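Local coordinates for protein peptide methionine sulfoxide reductase MsrA (PDB 5FA9) that probably repairs oxidised proteins by reducing methionine sulfoxide back to methionine with thioredoxin, as an MsrA-MsrB fusion able to handle both S and R sulfoxides, at residues A192-F197 / C230-F235; D205-Y210 / Y310-G315. The protein carries 2 engineered substitutions. All coordinates share one frame; numbering follows the deposited sequence.

Interaction 1: A192-F197 / C230-F235; sequences ATERPF and CGWPSF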
# COMPACT_ATOMS: atom_id res chain seq x y z
N ALA B 192 13.97 15.78 31.11
CA ALA B 192 14.54 14.70 31.90
C ALA B 192 13.98 13.35 31.47
O ALA B 192 13.02 13.28 30.70
CB ALA B 192 14.29 14.93 33.38
N THR B 193 14.59 12.28 31.97
CA THR B 193 14.14 10.93 31.66
C THR B 193 14.00 10.10 32.93
O THR B 193 14.98 9.89 33.64
CB THR B 193 15.10 10.22 30.68
OG1 THR B 193 15.10 10.90 29.42
CG2 THR B 193 14.68 8.77 30.47
N GLU B 194 12.79 9.64 33.20
CA GLU B 194 12.52 8.81 34.37
C GLU B 194 13.32 7.52 34.27
O GLU B 194 13.59 7.03 33.17
CB GLU B 194 11.03 8.52 34.48
CG GLU B 194 10.49 7.61 33.38
CD GLU B 194 8.98 7.48 33.40
OE1 GLU B 194 8.32 8.30 34.07
OE2 GLU B 194 8.45 6.56 32.74
N ARG B 195 13.71 6.97 35.41
CA ARG B 195 14.48 5.73 35.41
C ARG B 195 13.58 4.58 34.98
O ARG B 195 12.39 4.56 35.30
CB ARG B 195 15.10 5.45 36.79
CG ARG B 195 15.37 6.70 37.62
CD ARG B 195 16.04 6.37 38.94
NE ARG B 195 15.55 5.13 39.55
CZ ARG B 195 16.27 4.02 39.66
NH1 ARG B 195 17.51 3.98 39.19
NH2 ARG B 195 15.75 2.94 40.23
N PRO B 196 14.15 3.61 34.24
CA PRO B 196 13.42 2.46 33.69
C PRO B 196 12.61 1.69 34.73
O PRO B 196 13.04 1.57 35.88
CB PRO B 196 14.53 1.59 33.11
CG PRO B 196 15.64 2.52 32.80
CD PRO B 196 15.56 3.64 33.80
N PHE B 197 11.45 1.18 34.31
CA PHE B 197 10.60 0.31 35.13
C PHE B 197 10.07 0.98 36.40
O PHE B 197 9.58 0.30 37.30
CB PHE B 197 11.36 -0.97 35.51
CG PHE B 197 11.93 -1.71 34.33
CD1 PHE B 197 11.16 -2.61 33.62
CD2 PHE B 197 13.25 -1.52 33.95
CE1 PHE B 197 11.68 -3.30 32.54
CE2 PHE B 197 13.78 -2.20 32.87
CZ PHE B 197 12.99 -3.09 32.16
N CYS B 230 12.08 -2.24 27.67
CA CYS B 230 13.13 -1.27 27.94
C CYS B 230 12.83 -0.43 29.18
O CYS B 230 13.61 0.45 29.54
CB CYS B 230 13.33 -0.36 26.72
SG CYS B 230 13.91 -1.22 25.24
N GLY B 231 11.70 -0.70 29.83
CA GLY B 231 11.37 -0.05 31.08
C GLY B 231 10.51 1.19 30.96
O GLY B 231 10.15 1.80 31.97
N TRP B 232 10.18 1.57 29.73
CA TRP B 232 9.32 2.73 29.51
C TRP B 232 8.07 2.35 28.73
O TRP B 232 8.09 1.42 27.94
CB TRP B 232 10.07 3.84 28.77
CG TRP B 232 11.23 4.41 29.53
CD1 TRP B 232 11.16 5.26 30.59
CD2 TRP B 232 12.62 4.19 29.27
NE1 TRP B 232 12.43 5.58 31.02
CE2 TRP B 232 13.34 4.93 30.22
CE3 TRP B 232 13.32 3.43 28.33
CZ2 TRP B 232 14.73 4.94 30.26
CZ3 TRP B 232 14.70 3.44 28.37
CH2 TRP B 232 15.39 4.19 29.33
N PRO B 233 6.96 3.08 28.97
CA PRO B 233 5.75 2.94 28.15
C PRO B 233 6.06 3.11 26.67
O PRO B 233 6.60 4.15 26.27
CB PRO B 233 4.86 4.08 28.66
CG PRO B 233 5.27 4.26 30.08
CD PRO B 233 6.75 3.98 30.12
N SER B 234 5.74 2.10 25.87
CA SER B 234 6.09 2.11 24.46
C SER B 234 4.86 1.99 23.56
O SER B 234 3.95 1.21 23.84
CB SER B 234 7.07 0.98 24.15
OG SER B 234 8.24 1.09 24.94
N PHE B 235 4.85 2.78 22.50
CA PHE B 235 3.72 2.80 21.57
C PHE B 235 4.20 2.67 20.13
O PHE B 235 5.34 3.02 19.81
CB PHE B 235 2.91 4.09 21.74
CG PHE B 235 2.38 4.30 23.13
CD1 PHE B 235 3.14 4.97 24.07
CD2 PHE B 235 1.13 3.83 23.49
CE1 PHE B 235 2.66 5.17 25.36
CE2 PHE B 235 0.65 4.02 24.77
CZ PHE B 235 1.41 4.69 25.70
O HOH W 1 9.31 3.85 33.50
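In W232, CG lies anti to its own carbonyl carbon (chi1 -64°) and the indole reaches loop 192-197, while F197 CG takes the same position (chi1 -54°), its ring presenting a face to G231 CA. G231 and W232 belong to the Gly-Trp-Pro-Ser-Phe signature of the MsrB domain; F197 comes from the loop before strand 208-212. Tryptophan suits its place because it is flat yet carries one N-H: NE1 gives an almost straight hydrogen bond to E194 O (2.8 Å), which sits in the indole plane but receives the donor from above its own carbonyl plane. Against the benzo part, P196 CG packs 3.6 Å from W232 CZ2, the two side chains pointing the same way. E194 slides past the indole in the opposite direction, its carboxylate nearly coplanar with the ring. The backbone amides of G288 and A289 hold that buried carboxylate, and a water links E194 OE2 to G231 O. The same carbonyl accepts F197 N (2.7 Å) on an in-plane lone pair, and two donors thus grip it. Glycine fits at 231 because a CB would run into P196 CB, the F197 ring and the preceding carbonyl oxygen: G231 CA stands 3.4 Å from the F197 ring centroid, 4° off the normal.

Interaction 2: D205-Y210 / Y310-G315; sequences DAEGIY and YVKPTG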
# COMPACT_ATOMS: atom_id res chain seq x y z
N ASP B 205 -1.83 -2.34 30.78
CA ASP B 205 -2.49 -2.74 29.54
C ASP B 205 -4.00 -2.46 29.58
O ASP B 205 -4.76 -2.99 28.76
CB ASP B 205 -2.23 -4.22 29.24
CG ASP B 205 -2.60 -4.61 27.82
OD1 ASP B 205 -2.41 -3.79 26.90
OD2 ASP B 205 -3.08 -5.75 27.62
N ALA B 206 -4.45 -1.63 30.49
CA ALA B 206 -5.86 -1.31 30.56
C ALA B 206 -6.28 -0.51 29.35
O ALA B 206 -5.48 0.13 28.74
CB ALA B 206 -6.17 -0.57 31.85
N GLU B 207 -7.55 -0.58 29.00
CA GLU B 207 -8.06 0.12 27.83
C GLU B 207 -8.38 1.58 28.15
O GLU B 207 -9.01 1.88 29.16
CB GLU B 207 -9.31 -0.57 27.29
CG GLU B 207 -9.07 -1.97 26.76
CD GLU B 207 -10.31 -2.60 26.17
OE1 GLU B 207 -10.43 -2.64 24.93
OE2 GLU B 207 -11.18 -3.04 26.95
N GLY B 208 -7.93 2.47 27.27
CA GLY B 208 -8.13 3.90 27.46
C GLY B 208 -7.11 4.69 26.67
O GLY B 208 -6.38 4.14 25.85
N ILE B 209 -7.06 6.00 26.92
CA ILE B 209 -6.11 6.86 26.23
C ILE B 209 -5.08 7.44 27.20
O ILE B 209 -5.34 7.57 28.39
CB ILE B 209 -6.82 8.02 25.50
CG1 ILE B 209 -7.65 8.84 26.49
CG2 ILE B 209 -7.69 7.49 24.38
CD1 ILE B 209 -8.29 10.07 25.87
N TYR B 210 -3.92 7.78 26.66
CA TYR B 210 -2.89 8.44 27.45
C TYR B 210 -2.83 9.91 27.05
O TYR B 210 -2.64 10.25 25.88
CB TYR B 210 -1.53 7.76 27.26
CG TYR B 210 -1.50 6.36 27.82
CD1 TYR B 210 -1.93 5.28 27.06
CD2 TYR B 210 -1.05 6.11 29.11
CE1 TYR B 210 -1.91 3.99 27.57
CE2 TYR B 210 -1.02 4.83 29.63
CZ TYR B 210 -1.45 3.78 28.85
OH TYR B 210 -1.43 2.50 29.37
N TYR B 310 -10.42 5.29 18.72
CA TYR B 310 -8.98 5.05 18.74
C TYR B 310 -8.63 3.96 19.75
O TYR B 310 -7.57 3.33 19.65
CB TYR B 310 -8.22 6.34 19.06
CG TYR B 310 -8.37 7.41 18.00
CD1 TYR B 310 -7.77 7.27 16.76
CD2 TYR B 310 -9.11 8.56 18.25
CE1 TYR B 310 -7.90 8.24 15.79
CE2 TYR B 310 -9.25 9.54 17.28
CZ TYR B 310 -8.64 9.37 16.05
OH TYR B 310 -8.78 10.35 15.09
N VAL B 311 -9.52 3.74 20.71
CA VAL B 311 -9.34 2.67 21.68
C VAL B 311 -10.02 1.39 21.20
O VAL B 311 -9.43 0.31 21.24
CB VAL B 311 -9.90 3.05 23.06
CG1 VAL B 311 -9.64 1.95 24.07
CG2 VAL B 311 -9.29 4.36 23.53
N LYS B 312 -11.26 1.53 20.74
CA LYS B 312 -12.02 0.40 20.23
C LYS B 312 -12.54 0.68 18.82
O LYS B 312 -13.66 1.15 18.65
CB LYS B 312 -13.20 0.08 21.16
CG LYS B 312 -12.80 -0.41 22.54
CD LYS B 312 -14.03 -0.72 23.38
CE LYS B 312 -13.65 -1.22 24.76
NZ LYS B 312 -13.16 -2.62 24.72
N PRO B 313 -11.70 0.38 17.81
CA PRO B 313 -12.04 0.60 16.39
C PRO B 313 -13.28 -0.17 15.95
O PRO B 313 -13.97 0.26 15.03
CB PRO B 313 -10.79 0.09 15.66
CG PRO B 313 -10.09 -0.79 16.63
CD PRO B 313 -10.36 -0.20 17.98
N THR B 314 -13.55 -1.30 16.61
CA THR B 314 -14.73 -2.10 16.30
C THR B 314 -15.64 -2.20 17.53
O THR B 314 -16.43 -3.14 17.65
CB THR B 314 -14.35 -3.51 15.83
OG1 THR B 314 -13.57 -4.17 16.83
CG2 THR B 314 -13.55 -3.44 14.53
N GLY B 315 -15.52 -1.23 18.42
CA GLY B 315 -16.32 -1.19 19.63
C GLY B 315 -17.81 -1.04 19.41
O GLY B 315 -18.26 -0.67 18.32
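E207 and K312 meet in a salt bridge at the edge of a small apolar contact made by V311. K312 NZ donates to E207 OE1 at 2.7 Å, approaching on the syn side but 26° out of the carboxylate plane, and makes a weak second bond to E207 OE2 (3.0 Å). The lysine runs straight as far as CE, and a bend at chi4 (-75°) sets NZ before the acid, whose side chain it crosses at about a right angle. Beside this pair V311 sets one methyl against the backbone and the other against a side chain: CG1 lies 3.7 Å from G208 N, and CG2 touches I209 CG2 at 3.6 Å. A short branched valine suits a place so close to a main chain, and glycine at 208 takes an extended backbone with positive phi.

In the next shell, helix 296-299 packs Y296 and M299 on V311 and M299 on I209. Y296 also makes a cation-pi contact with K312 and bonds to the backbone of E207. I209 pairs with I294 in the antiparallel sheet of the MsrB domain, and S222 bonds to G208. A type I turn, closed by G315 N to K312 O (3.0 Å), carries P313 and T314 onto helix 104-115 of the MsrA part, so the C-terminal segment 310-315 joins both halves of the fusion. With a carboxylate and the Y296 ring both beside it, the K312 amine is likely held in its charged form.

Overall arrangement
Interactions 1 and 2 both bear on the MsrB half, their centres 21 Å apart. Their segments alternate along the chain: 192-197, 205-210, 230-235, 310-315. They meet directly where F235, closing the segment of interaction 1, packs edge-to-face on Y210 of interaction 2, with F235 CZ 3.7 Å from Y210 CD1. Interaction 1 lies farther out, about 24 Å from the centre of the chain against about 14 Å for interaction 2, which faces the MsrA half. Neither reaches the dithiane pocket there, lined by S11, the predicted active-site position, altered in this structure. Interaction 1 joins the signature loop to the segment after helix 182-190 within MsrB; the other ties its sheet to the C-terminal segment.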